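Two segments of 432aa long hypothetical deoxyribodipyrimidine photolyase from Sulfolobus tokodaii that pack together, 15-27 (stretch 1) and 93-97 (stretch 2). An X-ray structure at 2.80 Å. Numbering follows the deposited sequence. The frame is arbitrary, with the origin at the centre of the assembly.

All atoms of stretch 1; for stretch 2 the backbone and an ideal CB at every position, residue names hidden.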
# COMPACT_ATOMS: atom_id res chain seq x y z
N ASP A 15 -4.87 20.35 0.53
CA ASP A 15 -3.80 20.03 1.48
C ASP A 15 -2.67 19.24 0.86
O ASP A 15 -2.30 18.17 1.32
CB ASP A 15 -4.35 19.28 2.71
CG ASP A 15 -3.32 19.18 3.85
OD1 ASP A 15 -2.64 20.20 4.16
OD2 ASP A 15 -3.19 18.09 4.45
N ASN A 16 -2.11 19.79 -0.21
CA ASN A 16 -0.99 19.15 -0.88
C ASN A 16 0.16 20.12 -0.67
O ASN A 16 0.21 21.17 -1.30
CB ASN A 16 -1.29 18.97 -2.36
CG ASN A 16 -0.19 18.25 -3.09
OD1 ASN A 16 -0.45 17.36 -3.91
ND2 ASN A 16 1.06 18.62 -2.81
N THR A 17 1.06 19.76 0.24
CA THR A 17 2.20 20.59 0.60
C THR A 17 2.97 21.20 -0.57
O THR A 17 2.98 22.42 -0.76
CB THR A 17 3.19 19.82 1.48
OG1 THR A 17 2.48 19.17 2.55
CG2 THR A 17 4.22 20.77 2.09
N GLY A 18 3.61 20.35 -1.35
CA GLY A 18 4.37 20.85 -2.47
C GLY A 18 3.53 21.69 -3.40
O GLY A 18 3.97 22.74 -3.88
N LEU A 19 2.31 21.24 -3.67
CA LEU A 19 1.45 21.98 -4.57
C LEU A 19 1.15 23.36 -3.99
O LEU A 19 1.12 24.35 -4.72
CB LEU A 19 0.16 21.20 -4.82
CG LEU A 19 -0.85 21.89 -5.75
CD1 LEU A 19 -0.18 22.19 -7.09
CD2 LEU A 19 -2.08 21.00 -5.92
N ASN A 20 0.93 23.41 -2.68
CA ASN A 20 0.65 24.68 -2.00
C ASN A 20 1.79 25.66 -2.21
O ASN A 20 1.57 26.78 -2.66
CB ASN A 20 0.44 24.48 -0.51
CG ASN A 20 -0.95 24.01 -0.18
OD1 ASN A 20 -1.89 24.22 -0.95
ND2 ASN A 20 -1.09 23.39 0.97
N TYR A 21 3.02 25.24 -1.90
CA TYR A 21 4.16 26.12 -2.07
C TYR A 21 4.26 26.56 -3.52
O TYR A 21 4.53 27.72 -3.81
CB TYR A 21 5.45 25.44 -1.66
CG TYR A 21 5.67 25.41 -0.17
CD1 TYR A 21 5.47 24.24 0.56
CD2 TYR A 21 6.09 26.54 0.51
CE1 TYR A 21 5.68 24.21 1.93
CE2 TYR A 21 6.31 26.53 1.88
CZ TYR A 21 6.10 25.35 2.59
OH TYR A 21 6.33 25.32 3.94
N ALA A 22 4.04 25.62 -4.43
CA ALA A 22 4.11 25.95 -5.85
C ALA A 22 3.13 27.06 -6.20
O ALA A 22 3.49 28.02 -6.87
CB ALA A 22 3.82 24.71 -6.68
N LEU A 23 1.89 26.92 -5.75
CA LEU A 23 0.85 27.89 -6.04
C LEU A 23 1.10 29.28 -5.46
O LEU A 23 0.74 30.30 -6.07
CB LEU A 23 -0.50 27.36 -5.55
CG LEU A 23 -1.10 26.24 -6.41
CD1 LEU A 23 -2.27 25.60 -5.68
CD2 LEU A 23 -1.54 26.81 -7.76
N SER A 24 1.72 29.33 -4.29
CA SER A 24 1.98 30.60 -3.66
C SER A 24 3.30 31.24 -4.08
O SER A 24 3.45 32.46 -4.01
CB SER A 24 1.94 30.44 -2.14
OG SER A 24 3.01 29.63 -1.68
N GLU A 25 4.26 30.43 -4.52
CA GLU A 25 5.56 30.96 -4.93
C GLU A 25 5.70 31.32 -6.40
O GLU A 25 6.57 32.11 -6.74
CB GLU A 25 6.68 29.99 -4.53
CG GLU A 25 6.84 29.79 -3.03
CD GLU A 25 8.04 28.90 -2.67
OE1 GLU A 25 8.27 28.64 -1.46
OE2 GLU A 25 8.75 28.44 -3.60
N CYS A 26 4.88 30.75 -7.29
CA CYS A 26 4.98 31.09 -8.71
C CYS A 26 3.70 31.74 -9.20
O CYS A 26 2.67 31.70 -8.53
CB CYS A 26 5.26 29.85 -9.58
SG CYS A 26 6.38 28.58 -8.89
N ASP A 27 3.77 32.35 -10.39
CA ASP A 27 2.61 33.01 -10.97
C ASP A 27 1.66 31.99 -11.57
O ASP A 27 0.46 32.02 -11.31
CB ASP A 27 3.05 34.00 -12.04
CG ASP A 27 3.96 35.09 -11.50
OD1 ASP A 27 3.56 35.74 -10.50
OD2 ASP A 27 5.06 35.28 -12.06
N UNK A 93 10.58 23.47 -10.52
CA UNK A 93 9.80 22.24 -10.52
C UNK A 93 9.55 21.88 -9.06
O UNK A 93 10.49 21.79 -8.27
CB UNK A 93 10.51 21.11 -11.27
N UNK A 94 8.28 21.70 -8.71
CA UNK A 94 7.93 21.36 -7.34
C UNK A 94 7.39 19.94 -7.24
O UNK A 94 6.73 19.46 -8.16
CB UNK A 94 6.90 22.35 -6.79
N UNK A 95 7.67 19.26 -6.13
CA UNK A 95 7.18 17.90 -5.89
C UNK A 95 7.19 17.60 -4.41
O UNK A 95 7.66 18.39 -3.59
CB UNK A 95 8.02 16.87 -6.64
N UNK A 96 6.67 16.43 -4.07
CA UNK A 96 6.65 15.97 -2.70
C UNK A 96 7.59 14.77 -2.68
O UNK A 96 7.36 13.79 -3.38
CB UNK A 96 5.24 15.62 -2.22
N UNK A 97 8.65 14.87 -1.90
CA UNK A 97 9.64 13.80 -1.80
C UNK A 97 9.00 12.51 -1.33
O UNK A 97 7.99 12.53 -0.63
CB UNK A 97 10.77 14.20 -0.85

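Stretch 2 brings an extended strand against the helix of residues 17-25. The two axes come within 6.9 Å and run nearly antiparallel, at 156°. In a strand, side chains alternate sides, so positions facing the helix should fall two apart.

Position 93 has its CA-to-CB bond pointing away from stretch 1. No atom of stretch 1 lies within 5.5 Å of the ideal CB. The backbone angles, -134/125, are those of a strand, where beta-branched residues do well. Nothing in stretch 1 selects among them or against other side chains. The deposited residue is Ile93, and it makes no contact with stretch 1.

Position 94 points toward the helix. Its ideal CB is 3.9 Å from Ala22 CB and 4.2 Å from Gly18 O. The helix offers a small residue, Ala22, with Tyr21 CB, Cys26 SG and the carboxylate of Glu25 farther along. A flat or long apolar side chain could lie over Ala22. Leucine, methionine or phenylalanine would suit the near part. The carboxylate favours a side chain that also ends in a donor, such as tyrosine, and a long basic side chain is conceivable. The deposited residue is Tyr94, with chi1 in the m well. Ala22 covers one face of its ring: Ala22 CA sits 3.8 Å from the ring centroid, only 10° off the ring normal, and Ala22 CB is 3.6 Å from Tyr94 CG. Cys26 SG approaches obliquely, 3.5 Å from Tyr94 CE1. Tyr21 CB adds a looser apolar contact, 4.2 Å from Tyr94 CE2. At the ring edge, Tyr94 OH donates a very short hydrogen bond to Glu25 OE2, at 2.5 Å. One side chain thus joins an apolar packing surface to a polar anchor near the end of the helix.

Position 95 turns away again, and its ideal CB has no stretch 1 atom within 5.5 Å. The angles, -158/175, are fully extended. Many side chains would fit as far as stretch 1 is concerned, beta-branched ones among them. It is Val95. Its backbone is what meets the helix: Val95 O is 4.3 Å from Gly18 CA. A CB on Gly18 would lie 3.0 Å from that oxygen, a clash, so glycine there lets the strand come close.

Position 96 points toward the start of the helix. Its ideal CB is 5.1 Å from Gly18 N and 5.2 Å from Asn16 ND2. There is room for a few more atoms, and the surroundings are polar. Gly18 N is a backbone donor early in the helix, and Asn16 is the N-cap residue. An acceptor is welcome, but it must sit a bond beyond the reach of a serine or threonine hydroxyl, so aspartate or asparagine would suit best. The deposited residue is Asn96. Its side-chain amide reaches the helix start. Asn96 ND2 is modelled 2.9 Å from Gly18 N, and Asn96 OD1 2.8 Å from Asn16 ND2. Both amides are probably turned over in the model, so these contacts are left as distances.

Position 97 is out of reach of stretch 1, which leaves the choice open. It is Glu97, whose carboxylate is hydrogen-bonded elsewhere in the structure.

Stretch 2 (93-97) IYVNE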
# COMPACT_ATOMS: atom_id res chain seq x y z
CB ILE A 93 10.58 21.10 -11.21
CG1 ILE A 93 10.61 21.33 -12.73
CG2 ILE A 93 9.95 19.76 -10.85
CD1 ILE A 93 11.41 20.29 -13.49
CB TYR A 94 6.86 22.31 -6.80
CG TYR A 94 7.31 23.74 -6.58
CD1 TYR A 94 7.60 24.58 -7.65
CD2 TYR A 94 7.44 24.25 -5.29
CE1 TYR A 94 8.00 25.88 -7.44
CE2 TYR A 94 7.84 25.56 -5.07
CZ TYR A 94 8.12 26.37 -6.15
OH TYR A 94 8.55 27.66 -5.94
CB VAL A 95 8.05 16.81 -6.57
CG1 VAL A 95 8.20 17.10 -8.04
CG2 VAL A 95 9.40 16.71 -5.89
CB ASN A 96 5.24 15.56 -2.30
CG ASN A 96 4.34 16.74 -2.03
OD1 ASN A 96 3.18 16.76 -2.43
ND2 ASN A 96 4.86 17.73 -1.31
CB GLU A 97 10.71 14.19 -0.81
CG GLU A 97 10.20 14.18 0.61
CD GLU A 97 11.27 14.48 1.63
OE1 GLU A 97 10.96 14.44 2.85
OE2 GLU A 97 12.42 14.75 1.21
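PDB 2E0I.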